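Local structure of AvrL567-D (Melampsora lini, 2QVT) at residues Ala47-Thr50 / Asn56-Trp59. The protein is a flax rust avirulence protein of unknown biochemical activity that is linked to disease resistance specificity in flax. Numbering follows the deposited sequence.
Sequences ASVT and NVKW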
loop_
_atom_site.group_PDB
_atom_site.type_symbol
_atom_site.label_atom_id
_atom_site.label_comp_id
_atom_site.label_asym_id
_atom_site.label_seq_id
_atom_site.Cartn_x
_atom_site.Cartn_y
_atom_site.Cartn_z
ATOM N N ALA A 47 -2.612 -5.156 -11.515
ATOM C CA ALA A 47 -1.488 -4.330 -11.034
ATOM C C ALA A 47 -0.696 -5.019 -9.914
ATOM O O ALA A 47 -1.264 -5.670 -9.002
ATOM C CB ALA A 47 -2.002 -2.993 -10.597
ATOM N N SER A 48 0.622 -4.896 -9.978
ATOM C CA SER A 48 1.457 -5.399 -8.932
ATOM C C SER A 48 2.672 -4.516 -8.954
ATOM O O SER A 48 3.144 -4.182 -10.039
ATOM C CB SER A 48 1.882 -6.837 -9.212
ATOM O OG SER A 48 2.987 -6.825 -10.104
ATOM N N VAL A 49 3.179 -4.148 -7.782
ATOM C CA VAL A 49 4.397 -3.339 -7.660
ATOM C C VAL A 49 5.341 -3.868 -6.561
ATOM O O VAL A 49 4.962 -4.704 -5.772
ATOM C CB VAL A 49 4.083 -1.853 -7.332
ATOM C CG1 VAL A 49 3.341 -1.193 -8.471
ATOM C CG2 VAL A 49 3.291 -1.739 -6.001
ATOM N N THR A 50 6.581 -3.386 -6.545
ATOM C CA THR A 50 7.495 -3.650 -5.440
ATOM C C THR A 50 7.859 -2.351 -4.770
ATOM O O THR A 50 8.068 -1.330 -5.431
ATOM C CB THR A 50 8.742 -4.390 -5.911
ATOM O OG1 THR A 50 8.318 -5.588 -6.592
ATOM C CG2 THR A 50 9.671 -4.772 -4.685
ATOM N N ASN A 56 6.438 -6.874 -2.146
ATOM C CA ASN A 56 5.571 -6.943 -3.299
ATOM C C ASN A 56 4.177 -6.622 -2.871
ATOM O O ASN A 56 3.793 -6.937 -1.704
ATOM C CB ASN A 56 5.581 -8.334 -3.902
ATOM C CG ASN A 56 6.691 -8.520 -4.944
ATOM O OD1 ASN A 56 7.490 -7.595 -5.245
ATOM N ND2 ASN A 56 6.761 -9.735 -5.478
ATOM N N VAL A 57 3.425 -5.997 -3.791
ATOM C CA VAL A 57 2.027 -5.559 -3.528
ATOM C C VAL A 57 1.117 -6.091 -4.636
ATOM O O VAL A 57 1.529 -6.164 -5.743
ATOM C CB VAL A 57 1.931 -4.009 -3.441
ATOM C CG1 VAL A 57 0.524 -3.506 -3.050
ATOM C CG2 VAL A 57 3.037 -3.431 -2.513
ATOM N N LYS A 58 -0.087 -6.537 -4.300
ATOM C CA LYS A 58 -1.102 -6.869 -5.272
ATOM C C LYS A 58 -2.467 -6.515 -4.670
ATOM O O LYS A 58 -2.579 -6.198 -3.484
ATOM C CB LYS A 58 -1.026 -8.372 -5.672
ATOM C CG LYS A 58 -1.401 -9.358 -4.576
ATOM C CD LYS A 58 -1.716 -10.718 -5.208
ATOM C CE LYS A 58 -2.195 -11.690 -4.212
ATOM N NZ LYS A 58 -2.199 -13.020 -4.938
ATOM N N TRP A 59 -3.504 -6.548 -5.493
ATOM C CA TRP A 59 -4.882 -6.333 -5.008
ATOM C C TRP A 59 -5.439 -7.619 -4.350
ATOM O O TRP A 59 -5.103 -8.718 -4.755
ATOM C CB TRP A 59 -5.766 -5.896 -6.194
ATOM C CG TRP A 59 -5.550 -4.479 -6.573
ATOM C CD1 TRP A 59 -5.030 -3.979 -7.744
ATOM C CD2 TRP A 59 -5.779 -3.350 -5.724
ATOM N NE1 TRP A 59 -4.981 -2.601 -7.675
ATOM C CE2 TRP A 59 -5.445 -2.205 -6.442
ATOM C CE3 TRP A 59 -6.268 -3.206 -4.420
ATOM C CZ2 TRP A 59 -5.569 -0.932 -5.887
ATOM C CZ3 TRP A 59 -6.390 -1.965 -3.887
ATOM C CH2 TRP A 59 -6.036 -0.837 -4.616
HETATM O O HOH W 1 -3.140 -7.333 -8.356
#
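Val49 and Val57 face each other as an antiparallel hydrogen-bonded pair, and their side chains lie side by side on one face of the sheet. Val49 CG2 does the touching, 3.7 Å from Val57 CB, because a chi1 of -65° sets that methyl between the backbone N and the carbonyl carbon and turns it to the partner strand. The two backbone bonds of the pair are unequal: Val57 N gives a sound one to Val49 O at 2.8 Å, whereas that from Val49 N to Val57 O is weak at 3.3 Å. Two CA-H...O contacts supplement them, from Asn56 CA to Val49 O and from Ser48 CA to Val57 O.

The arrangement is a β-hairpin, strands 48-51 and 55-59, with 48-51 at the margin of a three-stranded antiparallel sheet that 67-71 completes. Phe41 of strand 39-42 touches both valines, which ties the hairpin to the neighbouring four-stranded sheet.

On the reverse face, Asn56 reaches across to Thr50, where the hydroxyl OG1 donates to the amide oxygen OD1 at 2.6 Å, tilted 25° from the carbonyl plane. Toward Trp59 the strands are joined by a water instead, which donates to Ala47 O at 2.6 Å and accepts from Trp59 N. The indole NH of Trp59 is spent on Tyr42 O, while Ala47 CB approaches its ring obliquely.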